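Local coordinates for protein NalD (PDB 5DAJ) that represses the MexAB-OprM multidrug efflux pump of Pseudomonas aeruginosa as a TetR-family transcriptional regulator and binds novobiocin, which induces expression of the pump, at the interface of chains A and B. Sequence-based numbering; all coordinates share one arbitrary frame. Chains: chain A/B, NalD.

Contact 1: the interface of chains A and B. Residues chain A 160-161, 164; chain B 183-184, 189.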
loop_
_atom_site.group_PDB
_atom_site.type_symbol
_atom_site.label_atom_id
_atom_site.label_comp_id
_atom_site.label_asym_id
_atom_site.label_seq_id
_atom_site.Cartn_x
_atom_site.Cartn_y
_atom_site.Cartn_z
ATOM N N ARG A 160 -20.940 2.038 1.913
ATOM C CA ARG A 160 -19.879 2.679 1.129
ATOM C C ARG A 160 -18.585 2.742 1.943
ATOM O O ARG A 160 -17.531 2.299 1.484
ATOM C CB ARG A 160 -20.305 4.085 0.700
ATOM C CG ARG A 160 -19.291 4.834 -0.156
ATOM C CD ARG A 160 -19.817 6.196 -0.570
ATOM N NE ARG A 160 -19.971 7.087 0.573
ATOM C CZ ARG A 160 -19.052 7.930 1.041
ATOM N NH1 ARG A 160 -17.864 8.048 0.472
ATOM N NH2 ARG A 160 -19.328 8.669 2.110
ATOM N N ILE A 161 -18.693 3.290 3.152
ATOM C CA ILE A 161 -17.549 3.483 4.058
ATOM C C ILE A 161 -17.004 2.157 4.572
ATOM O O ILE A 161 -15.785 1.971 4.648
ATOM C CB ILE A 161 -17.929 4.372 5.271
ATOM C CG1 ILE A 161 -18.256 5.800 4.819
ATOM C CG2 ILE A 161 -16.824 4.405 6.328
ATOM C CD1 ILE A 161 -17.119 6.559 4.153
ATOM N N ARG A 164 -14.861 0.279 2.044
ATOM C CA ARG A 164 -13.606 1.004 1.806
ATOM C C ARG A 164 -12.662 0.911 2.993
ATOM O O ARG A 164 -11.465 0.742 2.808
ATOM C CB ARG A 164 -13.869 2.458 1.442
ATOM C CG ARG A 164 -14.377 2.587 0.021
ATOM C CD ARG A 164 -15.213 3.814 -0.204
ATOM N NE ARG A 164 -15.651 3.867 -1.599
ATOM C CZ ARG A 164 -16.629 3.132 -2.133
ATOM N NH1 ARG A 164 -17.287 2.231 -1.429
ATOM N NH2 ARG A 164 -16.945 3.300 -3.402
ATOM N N LEU B 183 -12.488 7.090 -4.523
ATOM C CA LEU B 183 -12.942 6.116 -3.516
ATOM C C LEU B 183 -13.613 6.748 -2.325
ATOM O O LEU B 183 -14.662 6.268 -1.870
ATOM C CB LEU B 183 -11.789 5.246 -3.013
ATOM C CG LEU B 183 -11.430 4.040 -3.869
ATOM C CD1 LEU B 183 -10.189 3.375 -3.282
ATOM C CD2 LEU B 183 -12.569 3.034 -3.959
ATOM N N PHE B 184 -13.018 7.813 -1.819
ATOM C CA PHE B 184 -13.620 8.550 -0.707
ATOM C C PHE B 184 -13.100 9.974 -0.612
ATOM O O PHE B 184 -12.176 10.356 -1.323
ATOM C CB PHE B 184 -13.424 7.810 0.621
ATOM C CG PHE B 184 -11.982 7.646 1.034
ATOM C CD1 PHE B 184 -11.319 8.656 1.718
ATOM C CD2 PHE B 184 -11.304 6.465 0.784
ATOM C CE1 PHE B 184 -9.992 8.503 2.114
ATOM C CE2 PHE B 184 -9.978 6.310 1.172
ATOM C CZ PHE B 184 -9.322 7.325 1.840
ATOM N N ASP B 189 -15.033 11.888 5.083
ATOM C CA ASP B 189 -15.098 10.424 5.341
ATOM C C ASP B 189 -14.047 9.875 6.314
ATOM O O ASP B 189 -14.233 8.793 6.860
ATOM C CB ASP B 189 -14.983 9.630 4.045
ATOM C CG ASP B 189 -16.125 9.873 3.104
ATOM O OD1 ASP B 189 -17.284 10.038 3.558
ATOM O OD2 ASP B 189 -15.879 9.854 1.882
#
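A:Arg160 and B:Asp189 form the charged link of this patch, a two-pronged salt bridge between helix 159-179 of one NalD subunit and the first turn of helix 186-201 of the other. The guanidinium approaches end-on and gives one nitrogen to each carboxylate oxygen: NH2 of A:Arg160 lies 2.9 Å from OD1 of B:Asp189, and its NH1 reaches OD2 of the same aspartate at 3.0 Å along a nearly straight bond. The two flat groups are not coplanar; their planes are turned 51° apart, so both nitrogens meet the carboxylate from above its plane, while the oxygens stay close to the plane of the guanidinium. The arginine stretches away from its helix with CG opposite the main-chain N (chi1 -178°), then bends at chi3 (66°), which swings the guanidinium across toward the aspartate.

Further hydrogen bonds involve main-chain carbonyls. NE of A:Arg164, one helical turn along, donates to the carbonyl O of B:Leu183 at 2.6 Å, a bent bond in which the donor is tilted from the carbonyl plane. NH1 of A:Arg164 turns back to the carbonyl O of A:Arg160 at 2.9 Å. A:Arg164 is thereby held at two of its nitrogens, one partner in each chain, and its guanidinium lies over CG of A:Arg160, bracing the stem of the first arginine.

Apolar packing closes the patch. CD1 of A:Ile161 lies 3.5 Å above the guanidinium plane of A:Arg160, toward its rim, and also touches CG of B:Asp189 at 3.6 Å, sheltering the salt bridge from one side. Together these groups fasten the loop and start of the last helix to the neighbouring subunit, supporting the dimer expected of a TetR-family repressor.

Contact 2: the interface of chains A and B. Residues chain A 173, 189, 192-193, 196; chain B 157, 161, 164-165, 168.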
loop_
_atom_site.group_PDB
_atom_site.type_symbol
_atom_site.label_atom_id
_atom_site.label_comp_id
_atom_site.label_asym_id
_atom_site.label_seq_id
_atom_site.Cartn_x
_atom_site.Cartn_y
_atom_site.Cartn_z
ATOM N N LEU A 173 -2.344 -4.359 5.253
ATOM C CA LEU A 173 -1.704 -5.546 5.821
ATOM C C LEU A 173 -0.768 -6.223 4.818
ATOM O O LEU A 173 0.364 -6.568 5.156
ATOM C CB LEU A 173 -2.745 -6.553 6.312
ATOM C CG LEU A 173 -3.540 -6.136 7.546
ATOM C CD1 LEU A 173 -4.676 -7.117 7.762
ATOM C CD2 LEU A 173 -2.661 -6.064 8.779
ATOM N N ASP A 189 -1.514 -14.419 13.445
ATOM C CA ASP A 189 -1.953 -13.042 13.771
ATOM C C ASP A 189 -3.108 -12.509 12.928
ATOM O O ASP A 189 -3.766 -11.556 13.332
ATOM C CB ASP A 189 -0.799 -12.050 13.656
ATOM C CG ASP A 189 0.302 -12.300 14.663
ATOM O OD1 ASP A 189 0.016 -12.705 15.810
ATOM O OD2 ASP A 189 1.472 -12.087 14.297
ATOM N N HIS A 192 -6.495 -11.782 14.636
ATOM C CA HIS A 192 -6.465 -10.663 15.590
ATOM C C HIS A 192 -6.276 -9.305 14.923
ATOM O O HIS A 192 -6.723 -8.287 15.444
ATOM C CB HIS A 192 -5.361 -10.886 16.617
ATOM C CG HIS A 192 -5.527 -12.140 17.408
ATOM N ND1 HIS A 192 -6.480 -12.276 18.395
ATOM C CD2 HIS A 192 -4.866 -13.322 17.353
ATOM C CE1 HIS A 192 -6.392 -13.484 18.922
ATOM N NE2 HIS A 192 -5.424 -14.139 18.306
ATOM N N LEU A 193 -5.616 -9.305 13.769
ATOM C CA LEU A 193 -5.444 -8.085 12.969
ATOM C C LEU A 193 -6.756 -7.622 12.335
ATOM O O LEU A 193 -7.010 -6.418 12.218
ATOM C CB LEU A 193 -4.389 -8.307 11.888
ATOM C CG LEU A 193 -2.976 -8.497 12.444
ATOM C CD1 LEU A 193 -2.080 -9.195 11.428
ATOM C CD2 LEU A 193 -2.373 -7.165 12.867
ATOM N N PRO A 196 -10.626 -6.360 15.140
ATOM C CA PRO A 196 -11.180 -5.054 15.517
ATOM C C PRO A 196 -11.989 -4.382 14.413
ATOM O O PRO A 196 -13.013 -3.770 14.694
ATOM C CB PRO A 196 -9.938 -4.226 15.851
ATOM C CG PRO A 196 -8.822 -4.893 15.130
ATOM C CD PRO A 196 -9.154 -6.347 15.162
HETATM N N MSE B 157 -6.787 -8.390 22.575
HETATM C CA MSE B 157 -6.076 -7.339 21.843
HETATM C C MSE B 157 -4.833 -6.987 22.614
HETATM O O MSE B 157 -4.913 -6.440 23.713
HETATM C CB MSE B 157 -6.914 -6.068 21.656
HETATM C CG MSE B 157 -7.914 -6.193 20.512
HETATM SE SE MSE B 157 -6.969 -6.616 18.830
HETATM C CE MSE B 157 -5.383 -5.486 19.107
ATOM N N ILE B 161 -0.356 -6.168 18.313
ATOM C CA ILE B 161 -1.359 -6.329 17.248
ATOM C C ILE B 161 -2.111 -5.034 16.962
ATOM O O ILE B 161 -2.367 -4.698 15.801
ATOM C CB ILE B 161 -2.387 -7.436 17.607
ATOM C CG1 ILE B 161 -1.712 -8.806 17.672
ATOM C CG2 ILE B 161 -3.556 -7.479 16.616
ATOM C CD1 ILE B 161 -1.090 -9.287 16.378
ATOM N N ARG B 164 -0.145 -2.517 14.894
ATOM C CA ARG B 164 0.035 -3.022 13.527
ATOM C C ARG B 164 -1.253 -2.990 12.727
ATOM O O ARG B 164 -1.239 -2.626 11.554
ATOM C CB ARG B 164 0.624 -4.428 13.525
ATOM C CG ARG B 164 2.097 -4.406 13.868
ATOM C CD ARG B 164 2.589 -5.684 14.489
ATOM N NE ARG B 164 4.020 -5.589 14.777
ATOM C CZ ARG B 164 4.558 -4.912 15.789
ATOM N NH1 ARG B 164 3.812 -4.221 16.647
ATOM N NH2 ARG B 164 5.862 -4.911 15.941
ATOM N N ALA B 165 -2.358 -3.355 13.367
ATOM C CA ALA B 165 -3.683 -3.232 12.749
ATOM C C ALA B 165 -3.958 -1.781 12.378
ATOM O O ALA B 165 -4.357 -1.489 11.243
ATOM C CB ALA B 165 -4.767 -3.740 13.683
ATOM N N ALA B 168 -1.584 -0.436 9.506
ATOM C CA ALA B 168 -1.998 -1.048 8.248
ATOM C C ALA B 168 -3.210 -0.317 7.675
ATOM O O ALA B 168 -3.248 -0.022 6.478
ATOM C CB ALA B 168 -2.309 -2.523 8.434
#
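Helices 159-179 and 186-201 of chain A meet helix 159-179 of chain B, together with a loop residue shortly before it, B:Met157. With the symmetry-related contact included, the paired helices of the two subunits form the four-helix dimer interface typical of TetR-family repressors.

B:Ile161 wedges against helix 186-201 of chain A with both of its branches. The CG2 methyl of B:Ile161, opposite the backbone N while CG1 sits beside that N (chi1 -65°), rests on the main chain of A:His192, 3.5 Å from its carbonyl O, and touches CB of the same residue at 3.9 Å. The imidazole itself points away from the isoleucine; it is the stem and backbone of the histidine that receive the methyl. The other branch carries CD1 to the carboxylate of A:Asp189.

A:Leu193 reaches across toward the chain B helix and touches it with the CD2 methyl. CD2 of A:Leu193 reaches CG2 of B:Ile161 at 3.9 Å and lies 3.8 Å from the backbone N of B:Ala165, with CB of B:Arg164 at its margin. The carbonyl O of A:Leu193 in turn faces CB of B:Ala165 at 3.8 Å. The small side chain of B:Ala165 would let the two backbones draw near here.

Further along, CD2 of A:Leu173 caps the methyl of B:Ala168 at 3.6 Å, so helix 159-179 of each chain touches its counterpart directly. At the opposite margin A:Pro196 faces the selenium of B:Met157, a selenomethionine that is poorly ordered and whose packing is therefore loosely determined.

The centres of the C-alpha atoms of contact 1 and contact 2 lie about 21 Å apart, and both draw on helices 159-179 and 186-201, largely with the chains exchanged. Helix 159-179 of chain A supplies its early residues to contact 1 and its later part to contact 2. Residues 161, 164 and 189 recur in both, each time in the opposite chain. Because the interface is two-fold symmetric, every subunit offers both the polar clamp and the apolar packing surface. The charged links flank the helix packing at either end, which would fix how the two subunits are set against each other and, presumably, the spacing of their DNA-binding domains.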